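Solute-binding periplasmic protein of iron/siderophore ABC transporter (Yersinia pestis, PDB 6B2Y) probably binds chelated iron in the periplasm and delivers it to an ABC transporter for import into the cell. Local coordinates at residues L71-K76 and L183-Q188; V162-S167 and Y333-Y338; V291-Q296 and S377-I382. One frame throughout, in Å; residues are numbered along the deposited sequence.

Contact 1 of 3, residues L71-K76 and L183-Q188; sequences LLEGNK and LHREQQ
L72 and R185 meet at the roots of their side chains, L72 CB to R185 CB at 3.9 Å, and L72 then spreads its two methyl branches over the segment L183-Q188. Its CD2 lies 3.9 Å from Q188 CB, while CD1 faces CD1 of L183 at 4.2 Å. M176, L179 and A189 also touch L72, so the side chain is wedged where helix 168-182 gives way to helix 186-207.

R185 follows a bent path: chi2 of -74° folds CD back toward the backbone of the other segment, with CD 3.6 Å from L72 O. That carbonyl lies at the edge of the guanidinium, near its plane, and water 1 donates to L72 O at 2.8 Å while receiving a weak bond from R185 NE. A second water spans E73 O and R185 NH2, again weakly on the arginine side.

The E73 side chain crosses that of R185 at about a right angle, and OE2 comes to 3.5 Å from R185 NE. The flat groups are turned 29° apart and OE2 stands well out of the guanidinium plane, which makes this an attraction of charges without a directed N-H. R80 is the stronger partner of the same carboxylate; as R80 also approaches R185, E73 may offset the repulsion between the two arginines.

A local bond helps set the guanidinium rotation: R185 NH1 donates to H184 O at 3.0 Å, with the acceptor in the guanidinium plane although the donor stands above the carbonyl plane.

R185 is itself the N-cap of helix 186-207. L72, with E73 at the start of the type II' turn E73-K76, packs against the break between helices 168-182 and 186-207, the latter being the lobe-spanning helix characteristic of class III periplasmic binding proteins.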
ATOM      1  N   LEU A  71       5.698  -1.595 -11.590  1.00 20.29           N
ATOM      2  CA  LEU A  71       5.613  -3.001 -11.980  1.00 23.27           C
ATOM      3  C   LEU A  71       5.538  -3.199 -13.487  1.00 22.02           C
ATOM      4  O   LEU A  71       5.719  -4.329 -13.955  1.00 24.02           O
ATOM      5  CB  LEU A  71       4.389  -3.656 -11.326  1.00 21.76           C
ATOM      6  CG  LEU A  71       4.421  -3.676  -9.793  1.00 23.24           C
ATOM      7  CD1 LEU A  71       3.051  -4.062  -9.238  1.00 21.45           C
ATOM      8  CD2 LEU A  71       5.501  -4.616  -9.260  1.00 21.57           C
ATOM      9  N   LEU A  72       5.281  -2.140 -14.257  1.00 20.22           N
ATOM     10  CA  LEU A  72       5.103  -2.245 -15.697  1.00 23.29           C
ATOM     11  C   LEU A  72       6.292  -1.724 -16.483  1.00 24.45           C
ATOM     12  O   LEU A  72       6.387  -2.000 -17.687  1.00 25.69           O
ATOM     13  CB  LEU A  72       3.854  -1.470 -16.144  1.00 20.21           C
ATOM     14  CG  LEU A  72       2.564  -1.859 -15.426  1.00 21.07           C
ATOM     15  CD1 LEU A  72       1.363  -1.010 -15.866  1.00 23.67           C
ATOM     16  CD2 LEU A  72       2.289  -3.351 -15.601  1.00 25.19           C
ATOM     17  N   GLU A  73       7.193  -0.989 -15.834  1.00 22.50           N
ATOM     18  CA  GLU A  73       8.203  -0.186 -16.513  1.00 27.99           C
ATOM     19  C   GLU A  73       9.567  -0.853 -16.591  1.00 28.97           C
ATOM     20  O   GLU A  73      10.485  -0.270 -17.183  1.00 28.72           O
ATOM     21  CB  GLU A  73       8.330   1.164 -15.809  1.00 25.80           C
ATOM     22  CG  GLU A  73       7.073   2.001 -15.944  1.00 23.67           C
ATOM     23  CD  GLU A  73       6.723   2.290 -17.389  1.00 29.36           C
ATOM     24  OE1 GLU A  73       7.058   3.404 -17.872  1.00 26.91           O
ATOM     25  OE2 GLU A  73       6.107   1.405 -18.040  1.00 25.69           O
ATOM     26  N   GLY A  74       9.727  -2.038 -16.001  1.00 30.55           N
ATOM     27  CA  GLY A  74      10.974  -2.781 -16.136  1.00 32.25           C
ATOM     28  C   GLY A  74      12.171  -2.019 -15.581  1.00 31.48           C
ATOM     29  O   GLY A  74      12.148  -1.481 -14.466  1.00 28.23           O
ATOM     30  N   ASN A  75      13.236  -1.981 -16.387  1.00 28.66           N
ATOM     31  CA  ASN A  75      14.513  -1.320 -16.119  1.00 33.15           C
ATOM     32  C   ASN A  75      14.462   0.197 -16.203  1.00 30.81           C
ATOM     33  O   ASN A  75      15.489   0.840 -15.935  1.00 32.98           O
ATOM     34  CB  ASN A  75      15.558  -1.810 -17.122  1.00 34.69           C
ATOM     35  CG  ASN A  75      15.990  -3.223 -16.856  1.00 42.04           C
ATOM     36  OD1 ASN A  75      15.884  -3.718 -15.728  1.00 45.61           O
ATOM     37  ND2 ASN A  75      16.481  -3.895 -17.895  1.00 43.12           N
ATOM     38  N   LYS A  76      13.341   0.798 -16.593  1.00 29.25           N
ATOM     39  CA  LYS A  76      13.263   2.244 -16.796  1.00 27.88           C
ATOM     40  C   LYS A  76      12.067   2.819 -16.046  1.00 23.32           C
ATOM     41  O   LYS A  76      11.174   3.420 -16.640  1.00 25.62           O
ATOM     42  CB  LYS A  76      13.203   2.574 -18.287  1.00 32.39           C
ATOM     43  CG  LYS A  76      14.531   2.281 -19.004  1.00 35.84           C
ATOM     44  CD  LYS A  76      14.332   2.014 -20.493  1.00 41.73           C
ATOM     45  CE  LYS A  76      13.803   3.243 -21.207  1.00 45.98           C
ATOM     46  NZ  LYS A  76      14.590   4.448 -20.832  1.00 47.70           N
ATOM     47  N   LEU A 183      -1.492   1.986 -20.316  1.00 21.81           N
ATOM     48  CA  LEU A 183      -0.103   2.394 -20.486  1.00 21.63           C
ATOM     49  C   LEU A 183       0.633   1.538 -21.502  1.00 23.18           C
ATOM     50  O   LEU A 183       1.856   1.664 -21.626  1.00 23.47           O
ATOM     51  CB  LEU A 183       0.625   2.356 -19.148  1.00 20.36           C
ATOM     52  CG  LEU A 183      -0.074   3.173 -18.064  1.00 21.84           C
ATOM     53  CD1 LEU A 183       0.632   3.051 -16.742  1.00 24.32           C
ATOM     54  CD2 LEU A 183      -0.147   4.635 -18.518  1.00 25.61           C
ATOM     55  N   HIS A 184      -0.086   0.655 -22.203  1.00 22.84           N
ATOM     56  CA  HIS A 184       0.472  -0.169 -23.270  1.00 24.05           C
ATOM     57  C   HIS A 184       1.613  -1.049 -22.754  1.00 22.26           C
ATOM     58  O   HIS A 184       2.674  -1.163 -23.364  1.00 24.24           O
ATOM     59  CB  HIS A 184       0.905   0.708 -24.447  1.00 22.10           C
ATOM     60  CG  HIS A 184      -0.208   1.531 -24.997  1.00 24.45           C
ATOM     61  ND1 HIS A 184      -1.316   0.971 -25.602  1.00 27.79           N
ATOM     62  CD2 HIS A 184      -0.405   2.870 -25.018  1.00 27.60           C
ATOM     63  CE1 HIS A 184      -2.139   1.930 -25.982  1.00 30.23           C
ATOM     64  NE2 HIS A 184      -1.617   3.091 -25.627  1.00 26.48           N
ATOM     65  N   ARG A 185       1.372  -1.695 -21.618  1.00 21.42           N
ATOM     66  CA  ARG A 185       2.275  -2.696 -21.050  1.00 20.80           C
ATOM     67  C   ARG A 185       1.487  -3.940 -20.634  1.00 18.76           C
ATOM     68  O   ARG A 185       1.594  -4.430 -19.507  1.00 20.05           O
ATOM     69  CB  ARG A 185       3.043  -2.120 -19.864  1.00 22.99           C
ATOM     70  CG  ARG A 185       3.910  -0.919 -20.220  1.00 21.14           C
ATOM     71  CD  ARG A 185       5.147  -1.360 -20.992  1.00 24.88           C
ATOM     72  NE  ARG A 185       6.100  -0.261 -21.156  1.00 29.32           N
ATOM     73  CZ  ARG A 185       6.004   0.678 -22.095  1.00 26.72           C
ATOM     74  NH1 ARG A 185       4.994   0.657 -22.944  1.00 27.79           N
ATOM     75  NH2 ARG A 185       6.915   1.646 -22.176  1.00 26.79           N
ATOM     76  N   GLU A 186       0.701  -4.478 -21.566  1.00 22.34           N
ATOM     77  CA  GLU A 186      -0.235  -5.551 -21.223  1.00 20.78           C
ATOM     78  C   GLU A 186       0.481  -6.819 -20.757  1.00 22.96           C
ATOM     79  O   GLU A 186       0.001  -7.516 -19.855  1.00 20.32           O
ATOM     80  CB  GLU A 186      -1.129  -5.861 -22.423  1.00 24.01           C
ATOM     81  CG  GLU A 186      -2.156  -4.788 -22.717  1.00 22.45           C
ATOM     82  CD  GLU A 186      -1.694  -3.754 -23.730  1.00 28.63           C
ATOM     83  OE1 GLU A 186      -2.587  -3.095 -24.301  1.00 30.62           O
ATOM     84  OE2 GLU A 186      -0.458  -3.592 -23.958  1.00 28.73           O
ATOM     85  N   GLN A 187       1.610  -7.161 -21.389  1.00 23.43           N
ATOM     86  CA  GLN A 187       2.313  -8.384 -21.014  1.00 22.38           C
ATOM     87  C   GLN A 187       2.880  -8.276 -19.609  1.00 21.61           C
ATOM     88  O   GLN A 187       2.813  -9.233 -18.825  1.00 21.94           O
ATOM     89  CB  GLN A 187       3.430  -8.680 -22.022  1.00 25.16           C
ATOM     90  CG  GLN A 187       4.053 -10.062 -21.845  1.00 29.17           C
ATOM     91  CD  GLN A 187       3.025 -11.177 -21.936  1.00 35.37           C
ATOM     92  OE1 GLN A 187       2.516 -11.481 -23.017  1.00 44.60           O
ATOM     93  NE2 GLN A 187       2.711 -11.795 -20.798  1.00 36.80           N
ATOM     94  N   GLN A 188       3.438  -7.106 -19.268  1.00 21.88           N
ATOM     95  CA  GLN A 188       3.920  -6.881 -17.915  1.00 22.42           C
ATOM     96  C   GLN A 188       2.782  -6.981 -16.904  1.00 18.30           C
ATOM     97  O   GLN A 188       2.950  -7.572 -15.837  1.00 20.61           O
ATOM     98  CB  GLN A 188       4.604  -5.516 -17.825  1.00 24.38           C
ATOM     99  CG  GLN A 188       5.986  -5.439 -18.514  1.00 24.88           C
ATOM    100  CD  GLN A 188       5.899  -5.303 -20.034  1.00 29.75           C
ATOM    101  OE1 GLN A 188       4.821  -5.109 -20.605  1.00 24.38           O
ATOM    102  NE2 GLN A 188       7.054  -5.408 -20.697  1.00 33.58           N
TER
HETATM  103  O   HOH W   1       8.300  -2.138 -19.686  1.00 28.28           O
HETATM  104  O   HOH W   2       9.460   0.437 -20.178  1.00 32.23           O

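Contact 2 of 3, residues V162-S167 and Y333-Y338; sequences VDFRNS and YYNSPY
F164 lays one ring face against P337, joining the loops that follow strands 159-162 and 326-330, one from each sheet of the two-lobed periplasmic binding protein fold. The evidence is a CH-pi contact: P337 CD sits 3.7 Å from the F164 ring centroid and only 3° off the ring normal. P337 CB reaches F164 CE1 at 3.6 Å.

N335 touches the F164 ring at its edge and F164 CB at 3.4 Å through OD1. Its CG is anti to the backbone N (chi1 -167°), which directs the amide between F164 and R165. R165 CB lies 3.6 Å from N335 OD1, and R165 CA makes a CA-H...O contact of 3.6 Å with Y334 O, while L137 O holds the guanidinium end through NH2. Water 4 donates to N335 OD1 at 2.7 Å and accepts from F164 N, satisfying both polar atoms at once. On the backbone side, water 3 accepts from S336 N at 3.0 Å and also lies close to F164 O and Y333 O.

In the second shell, S336 OG accepts from Y338 N in an ST turn, shaping the chain around P337. D163 shapes the opposing loop as an Asx turn and Asx motif: OD2 accepts from S167 N, the N-cap residue of helix 168-182, and OD1 accepts from both N166 N and R165 N. The N166 bond, 2.8 Å long, uses the syn lone pair of D163 OD1, whereas R165 N approaches that oxygen from 60° above the carboxylate plane.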
ATOM      1  N   VAL A 162      -7.901   4.069 -10.731  1.00 16.63           N
ATOM      2  CA  VAL A 162      -7.594   2.729 -10.239  1.00 14.95           C
ATOM      3  C   VAL A 162      -8.025   2.648  -8.779  1.00 17.69           C
ATOM      4  O   VAL A 162      -8.410   3.642  -8.171  1.00 19.30           O
ATOM      5  CB  VAL A 162      -6.102   2.377 -10.378  1.00 15.90           C
ATOM      6  CG1 VAL A 162      -5.695   2.317 -11.845  1.00 20.61           C
ATOM      7  CG2 VAL A 162      -5.236   3.395  -9.574  1.00 15.62           C
ATOM      8  N   ASP A 163      -7.975   1.438  -8.215  1.00 14.97           N
ATOM      9  CA  ASP A 163      -8.193   1.308  -6.778  1.00 16.03           C
ATOM     10  C   ASP A 163      -7.378   0.149  -6.215  1.00 15.47           C
ATOM     11  O   ASP A 163      -7.557  -1.004  -6.633  1.00 15.72           O
ATOM     12  CB  ASP A 163      -9.665   1.089  -6.429  1.00 17.52           C
ATOM     13  CG  ASP A 163      -9.865   0.887  -4.927  1.00 18.05           C
ATOM     14  OD1 ASP A 163      -9.387   1.734  -4.148  1.00 17.80           O
ATOM     15  OD2 ASP A 163     -10.470  -0.137  -4.535  1.00 20.93           O
ATOM     16  N   PHE A 164      -6.517   0.472  -5.246  1.00 16.44           N
ATOM     17  CA  PHE A 164      -5.826  -0.482  -4.382  1.00 16.69           C
ATOM     18  C   PHE A 164      -6.158  -0.254  -2.920  1.00 19.83           C
ATOM     19  O   PHE A 164      -5.594  -0.933  -2.049  1.00 18.57           O
ATOM     20  CB  PHE A 164      -4.302  -0.373  -4.561  1.00 15.48           C
ATOM     21  CG  PHE A 164      -3.850  -0.537  -5.973  1.00 15.25           C
ATOM     22  CD1 PHE A 164      -3.875  -1.791  -6.576  1.00 16.95           C
ATOM     23  CD2 PHE A 164      -3.417   0.570  -6.709  1.00 16.45           C
ATOM     24  CE1 PHE A 164      -3.447  -1.961  -7.872  1.00 14.51           C
ATOM     25  CE2 PHE A 164      -2.994   0.415  -8.009  1.00 16.37           C
ATOM     26  CZ  PHE A 164      -3.015  -0.849  -8.597  1.00 19.45           C
ATOM     27  N   ARG A 165      -7.055   0.685  -2.627  1.00 18.96           N
ATOM     28  CA  ARG A 165      -7.276   1.180  -1.277  1.00 19.45           C
ATOM     29  C   ARG A 165      -8.634   0.791  -0.717  1.00 16.03           C
ATOM     30  O   ARG A 165      -8.726   0.330   0.423  1.00 19.01           O
ATOM     31  CB  ARG A 165      -7.142   2.713  -1.259  1.00 20.47           C
ATOM     32  CG  ARG A 165      -6.833   3.282   0.146  1.00 23.52           C
ATOM     33  CD  ARG A 165      -7.064   4.799   0.213  1.00 26.54           C
ATOM     34  NE  ARG A 165      -8.405   5.104  -0.268  1.00 35.02           N
ATOM     35  CZ  ARG A 165      -8.670   5.863  -1.323  1.00 34.86           C
ATOM     36  NH1 ARG A 165      -7.673   6.440  -1.988  1.00 36.11           N
ATOM     37  NH2 ARG A 165      -9.932   6.060  -1.694  1.00 31.91           N
ATOM     38  N   ASN A 166      -9.706   1.002  -1.483  1.00 19.21           N
ATOM     39  CA  ASN A 166     -11.045   0.747  -0.963  1.00 19.09           C
ATOM     40  C   ASN A 166     -11.290  -0.744  -0.804  1.00 17.99           C
ATOM     41  O   ASN A 166     -11.634  -1.231   0.282  1.00 21.80           O
ATOM     42  CB  ASN A 166     -12.092   1.361  -1.892  1.00 20.98           C
ATOM     43  CG  ASN A 166     -12.004   2.870  -1.944  1.00 21.61           C
ATOM     44  OD1 ASN A 166     -11.311   3.481  -1.141  1.00 22.31           O
ATOM     45  ND2 ASN A 166     -12.728   3.484  -2.884  1.00 25.44           N
ATOM     46  N   SER A 167     -11.130  -1.492  -1.890  1.00 18.77           N
ATOM     47  CA  SER A 167     -11.376  -2.931  -1.886  1.00 18.74           C
ATOM     48  C   SER A 167     -10.246  -3.631  -2.618  1.00 19.56           C
ATOM     49  O   SER A 167     -10.405  -4.054  -3.771  1.00 21.03           O
ATOM     50  CB  SER A 167     -12.730  -3.231  -2.531  1.00 23.16           C
ATOM     51  OG  SER A 167     -13.695  -2.290  -2.057  1.00 27.82           O
ATOM     52  N   TYR A 333       1.391  -0.517   2.199  1.00 18.70           N
ATOM     53  CA  TYR A 333       0.656  -1.639   1.625  1.00 19.27           C
ATOM     54  C   TYR A 333      -0.857  -1.402   1.654  1.00 21.05           C
ATOM     55  O   TYR A 333      -1.612  -2.181   1.043  1.00 19.27           O
ATOM     56  CB  TYR A 333       0.996  -2.959   2.352  1.00 18.81           C
ATOM     57  CG  TYR A 333       2.430  -3.451   2.133  1.00 22.45           C
ATOM     58  CD1 TYR A 333       3.010  -3.470   0.872  1.00 19.62           C
ATOM     59  CD2 TYR A 333       3.190  -3.910   3.209  1.00 21.78           C
ATOM     60  CE1 TYR A 333       4.326  -3.926   0.692  1.00 21.91           C
ATOM     61  CE2 TYR A 333       4.488  -4.356   3.038  1.00 19.94           C
ATOM     62  CZ  TYR A 333       5.056  -4.355   1.790  1.00 24.29           C
ATOM     63  OH  TYR A 333       6.358  -4.809   1.650  1.00 20.34           O
ATOM     64  N   TYR A 334      -1.327  -0.352   2.339  1.00 19.87           N
ATOM     65  CA  TYR A 334      -2.757  -0.062   2.342  1.00 18.75           C
ATOM     66  C   TYR A 334      -3.234   0.519   1.016  1.00 20.74           C
ATOM     67  O   TYR A 334      -4.445   0.657   0.814  1.00 18.52           O
ATOM     68  CB  TYR A 334      -3.087   0.875   3.521  1.00 20.14           C
ATOM     69  CG  TYR A 334      -2.941   2.355   3.237  1.00 20.84           C
ATOM     70  CD1 TYR A 334      -3.991   3.236   3.486  1.00 29.16           C
ATOM     71  CD2 TYR A 334      -1.764   2.871   2.714  1.00 25.37           C
ATOM     72  CE1 TYR A 334      -3.864   4.587   3.213  1.00 28.23           C
ATOM     73  CE2 TYR A 334      -1.630   4.211   2.448  1.00 34.00           C
ATOM     74  CZ  TYR A 334      -2.679   5.065   2.701  1.00 35.68           C
ATOM     75  OH  TYR A 334      -2.544   6.412   2.435  1.00 51.62           O
ATOM     76  N   ASN A 335      -2.317   0.845   0.107  1.00 18.26           N
ATOM     77  CA  ASN A 335      -2.687   1.385  -1.206  1.00 18.51           C
ATOM     78  C   ASN A 335      -1.583   1.054  -2.210  1.00 17.80           C
ATOM     79  O   ASN A 335      -0.959   1.934  -2.807  1.00 20.53           O
ATOM     80  CB  ASN A 335      -2.924   2.893  -1.122  1.00 19.98           C
ATOM     81  CG  ASN A 335      -3.599   3.433  -2.358  1.00 22.23           C
ATOM     82  OD1 ASN A 335      -4.132   2.666  -3.159  1.00 20.75           O
ATOM     83  ND2 ASN A 335      -3.588   4.754  -2.521  1.00 24.57           N
ATOM     84  N   SER A 336      -1.323  -0.244  -2.416  1.00 18.34           N
ATOM     85  CA  SER A 336      -0.249  -0.641  -3.332  1.00 18.72           C
ATOM     86  C   SER A 336      -0.477  -2.059  -3.811  1.00 17.44           C
ATOM     87  O   SER A 336      -0.784  -2.922  -2.985  1.00 17.83           O
ATOM     88  CB  SER A 336       1.122  -0.569  -2.653  1.00 17.08           C
ATOM     89  OG  SER A 336       2.079  -1.305  -3.417  1.00 18.37           O
ATOM     90  N   PRO A 337      -0.274  -2.354  -5.097  1.00 17.78           N
ATOM     91  CA  PRO A 337      -0.388  -3.751  -5.552  1.00 15.96           C
ATOM     92  C   PRO A 337       0.706  -4.664  -5.006  1.00 16.14           C
ATOM     93  O   PRO A 337       0.621  -5.891  -5.207  1.00 19.00           O
ATOM     94  CB  PRO A 337      -0.310  -3.638  -7.076  1.00 17.73           C
ATOM     95  CG  PRO A 337       0.453  -2.328  -7.306  1.00 15.98           C
ATOM     96  CD  PRO A 337       0.022  -1.423  -6.202  1.00 15.93           C
ATOM     97  N   TYR A 338       1.695  -4.126  -4.295  1.00 15.18           N
ATOM     98  CA  TYR A 338       2.630  -4.987  -3.580  1.00 17.99           C
ATOM     99  C   TYR A 338       1.984  -5.646  -2.373  1.00 20.15           C
ATOM    100  O   TYR A 338       2.650  -6.410  -1.668  1.00 18.57           O
ATOM    101  CB  TYR A 338       3.847  -4.203  -3.067  1.00 17.88           C
ATOM    102  CG  TYR A 338       4.836  -3.612  -4.048  1.00 20.55           C
ATOM    103  CD1 TYR A 338       6.141  -3.352  -3.639  1.00 23.43           C
ATOM    104  CD2 TYR A 338       4.477  -3.253  -5.345  1.00 22.35           C
ATOM    105  CE1 TYR A 338       7.059  -2.787  -4.499  1.00 24.22           C
ATOM    106  CE2 TYR A 338       5.389  -2.683  -6.215  1.00 24.34           C
ATOM    107  CZ  TYR A 338       6.678  -2.442  -5.779  1.00 26.83           C
ATOM    108  OH  TYR A 338       7.595  -1.864  -6.632  1.00 36.59           O
TER
HETATM  109  O   HOH W   3      -3.279  -2.053  -1.138  1.00 16.94           O
HETATM  110  O   HOH W   4      -5.773   3.472  -5.098  1.00 20.69           O

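Contact 3 of 3, residues V291-Q296 and S377-I382; sequences VVLGAQ and SGTYWI
G294 N donates to T379 O at 2.9 Å, and T379 N returns a bond of 3.0 Å to G294 O, a reciprocal pair that defines a single antiparallel bridge. Both donors are tilted from the carbonyl planes they address. G378 CA adds a CA-H...O contact to G294 O at 3.3 Å.

One residue further, S377 OG donates to A295 O in the carbonyl plane, on a lone pair. The serine hydroxyl stands between its own backbone N and carbonyl carbon (chi1 57°).

Y380 starts away from the other segment but its ring returns over it: G294 C lies 3.9 Å above one face, offset toward the rim, and OH reaches A295 CB at 3.2 Å. Beyond the bridge, toward W381, L293 CD2 meets T379 CG2 at 4.1 Å, their side chains crossing at about a right angle. T379 OG1 turns instead to V297 O.

G294, with phi of 143°, adopts a backbone shape that calls for glycine. Two backbone bonds and one serine bond join the segments, with L293, A295 and the Y380 ring packed beside them; directed polar bonds therefore set the register between the loop before helix 299-310 and the approach to strand 381-383.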
ATOM      1  N   VAL A 291       5.297   3.816  14.052  1.00 27.21           N
ATOM      2  CA  VAL A 291       6.138   2.665  13.770  1.00 28.25           C
ATOM      3  C   VAL A 291       7.103   3.002  12.638  1.00 28.22           C
ATOM      4  O   VAL A 291       6.719   3.627  11.634  1.00 25.53           O
ATOM      5  CB  VAL A 291       5.258   1.450  13.414  1.00 31.82           C
ATOM      6  CG1 VAL A 291       6.118   0.254  13.070  1.00 27.80           C
ATOM      7  CG2 VAL A 291       4.308   1.123  14.573  1.00 27.86           C
ATOM      8  N   VAL A 292       8.355   2.589  12.793  1.00 25.15           N
ATOM      9  CA  VAL A 292       9.440   2.899  11.865  1.00 23.04           C
ATOM     10  C   VAL A 292       9.673   1.691  10.965  1.00 25.38           C
ATOM     11  O   VAL A 292      10.115   0.632  11.428  1.00 24.85           O
ATOM     12  CB  VAL A 292      10.719   3.289  12.630  1.00 25.86           C
ATOM     13  CG1 VAL A 292      11.891   3.372  11.679  1.00 25.46           C
ATOM     14  CG2 VAL A 292      10.498   4.608  13.333  1.00 27.72           C
ATOM     15  N   LEU A 293       9.357   1.842   9.672  1.00 23.00           N
ATOM     16  CA  LEU A 293       9.477   0.780   8.680  1.00 24.98           C
ATOM     17  C   LEU A 293       9.733   1.412   7.323  1.00 24.06           C
ATOM     18  O   LEU A 293       9.325   2.555   7.082  1.00 26.42           O
ATOM     19  CB  LEU A 293       8.202  -0.082   8.603  1.00 24.37           C
ATOM     20  CG  LEU A 293       7.793  -0.847   9.856  1.00 23.48           C
ATOM     21  CD1 LEU A 293       6.314  -1.227   9.797  1.00 24.52           C
ATOM     22  CD2 LEU A 293       8.667  -2.069  10.018  1.00 28.26           C
ATOM     23  N   GLY A 294      10.402   0.665   6.426  1.00 24.13           N
ATOM     24  CA  GLY A 294      10.620   1.112   5.066  1.00 22.44           C
ATOM     25  C   GLY A 294      11.990   0.716   4.533  1.00 26.37           C
ATOM     26  O   GLY A 294      12.731  -0.047   5.147  1.00 27.82           O
ATOM     27  N   ALA A 295      12.330   1.272   3.362  1.00 24.11           N
ATOM     28  CA  ALA A 295      13.456   0.772   2.575  1.00 24.59           C
ATOM     29  C   ALA A 295      14.799   1.031   3.238  1.00 27.50           C
ATOM     30  O   ALA A 295      15.799   0.439   2.814  1.00 32.46           O
ATOM     31  CB  ALA A 295      13.443   1.390   1.175  1.00 24.28           C
ATOM     32  N   GLN A 296      14.845   1.889   4.256  1.00 27.25           N
ATOM     33  CA  GLN A 296      16.093   2.217   4.936  1.00 27.99           C
ATOM     34  C   GLN A 296      16.056   1.834   6.406  1.00 31.50           C
ATOM     35  O   GLN A 296      16.941   2.241   7.175  1.00 31.73           O
ATOM     36  CB  GLN A 296      16.402   3.711   4.784  1.00 24.09           C
ATOM     37  CG  GLN A 296      16.584   4.163   3.326  1.00 28.30           C
ATOM     38  CD  GLN A 296      16.815   5.658   3.201  1.00 27.84           C
ATOM     39  OE1 GLN A 296      16.074   6.468   3.761  1.00 31.26           O
ATOM     40  NE2 GLN A 296      17.867   6.032   2.478  1.00 32.58           N
ATOM     41  N   SER A 377      15.511  -3.727  -0.013  1.00 29.01           N
ATOM     42  CA  SER A 377      16.276  -3.305   1.147  1.00 31.18           C
ATOM     43  C   SER A 377      15.301  -2.949   2.249  1.00 29.18           C
ATOM     44  O   SER A 377      14.114  -2.739   2.001  1.00 30.26           O
ATOM     45  CB  SER A 377      17.182  -2.113   0.825  1.00 33.87           C
ATOM     46  OG  SER A 377      16.414  -1.029   0.334  1.00 31.47           O
ATOM     47  N   GLY A 378      15.817  -2.890   3.467  1.00 28.24           N
ATOM     48  CA  GLY A 378      15.027  -2.401   4.578  1.00 28.76           C
ATOM     49  C   GLY A 378      14.110  -3.442   5.200  1.00 28.33           C
ATOM     50  O   GLY A 378      14.262  -4.655   5.023  1.00 26.90           O
ATOM     51  N   THR A 379      13.132  -2.933   5.941  1.00 24.77           N
ATOM     52  CA  THR A 379      12.288  -3.740   6.815  1.00 24.47           C
ATOM     53  C   THR A 379      10.843  -3.288   6.652  1.00 28.06           C
ATOM     54  O   THR A 379      10.516  -2.135   6.950  1.00 25.29           O
ATOM     55  CB  THR A 379      12.730  -3.592   8.272  1.00 31.14           C
ATOM     56  OG1 THR A 379      14.116  -3.949   8.388  1.00 28.95           O
ATOM     57  CG2 THR A 379      11.879  -4.457   9.196  1.00 28.10           C
ATOM     58  N   TYR A 380       9.973  -4.196   6.213  1.00 25.16           N
ATOM     59  CA  TYR A 380       8.588  -3.839   5.943  1.00 24.99           C
ATOM     60  C   TYR A 380       7.584  -4.553   6.839  1.00 25.51           C
ATOM     61  O   TYR A 380       6.381  -4.299   6.724  1.00 22.99           O
ATOM     62  CB  TYR A 380       8.267  -4.115   4.470  1.00 23.34           C
ATOM     63  CG  TYR A 380       8.987  -3.194   3.521  1.00 21.23           C
ATOM     64  CD1 TYR A 380      10.267  -3.493   3.060  1.00 28.84           C
ATOM     65  CD2 TYR A 380       8.397  -2.023   3.080  1.00 26.46           C
ATOM     66  CE1 TYR A 380      10.927  -2.655   2.168  1.00 26.56           C
ATOM     67  CE2 TYR A 380       9.048  -1.178   2.191  1.00 26.26           C
ATOM     68  CZ  TYR A 380      10.315  -1.496   1.749  1.00 24.31           C
ATOM     69  OH  TYR A 380      10.961  -0.642   0.865  1.00 31.10           O
ATOM     70  N   TRP A 381       8.039  -5.429   7.729  1.00 22.98           N
ATOM     71  CA  TRP A 381       7.177  -6.057   8.718  1.00 22.52           C
ATOM     72  C   TRP A 381       8.074  -6.518   9.857  1.00 26.16           C
ATOM     73  O   TRP A 381       9.291  -6.649   9.685  1.00 25.32           O
ATOM     74  CB  TRP A 381       6.390  -7.228   8.120  1.00 22.22           C
ATOM     75  CG  TRP A 381       7.227  -8.180   7.344  1.00 27.56           C
ATOM     76  CD1 TRP A 381       7.995  -9.207   7.846  1.00 27.18           C
ATOM     77  CD2 TRP A 381       7.394  -8.215   5.924  1.00 24.48           C
ATOM     78  NE1 TRP A 381       8.620  -9.875   6.819  1.00 28.91           N
ATOM     79  CE2 TRP A 381       8.270  -9.287   5.630  1.00 25.65           C
ATOM     80  CE3 TRP A 381       6.885  -7.446   4.864  1.00 21.59           C
ATOM     81  CZ2 TRP A 381       8.663  -9.593   4.330  1.00 26.52           C
ATOM     82  CZ3 TRP A 381       7.271  -7.767   3.569  1.00 21.99           C
ATOM     83  CH2 TRP A 381       8.148  -8.829   3.313  1.00 29.13           C
ATOM     84  N   ILE A 382       7.468  -6.754  11.020  1.00 26.50           N
ATOM     85  CA  ILE A 382       8.228  -7.202  12.187  1.00 29.49           C
ATOM     86  C   ILE A 382       7.272  -7.763  13.231  1.00 31.32           C
ATOM     87  O   ILE A 382       6.133  -7.306  13.371  1.00 27.93           O
ATOM     88  CB  ILE A 382       9.098  -6.052  12.759  1.00 30.08           C
ATOM     89  CG1 ILE A 382      10.320  -6.620  13.482  1.00 35.10           C
ATOM     90  CG2 ILE A 382       8.291  -5.153  13.682  1.00 30.40           C
ATOM     91  CD1 ILE A 382      11.454  -6.956  12.553  1.00 37.42           C
TER

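Contact 2 lies near the spatial centre of the molecule, its centre about 18 Å from that of contact 1 and about 19 Å from that of contact 3; the centres of contacts 1 and 3 are about 26 Å apart and their nearest atoms about 12 Å. Packing connects them through segment 333-338: L71 of contact 1 meets P337 and Y338, and Y333 meets Y380 and W381 of contact 3. Along the chain contact 2 interleaves with both others, whereas contact 1 closes before contact 3 opens. Contact 1 lies at the junction of helices 168-182 and 186-207, and contact 3 borders the mixed sheet. The series thus runs from the first lobe, through the inter-lobe contact 2, to the second.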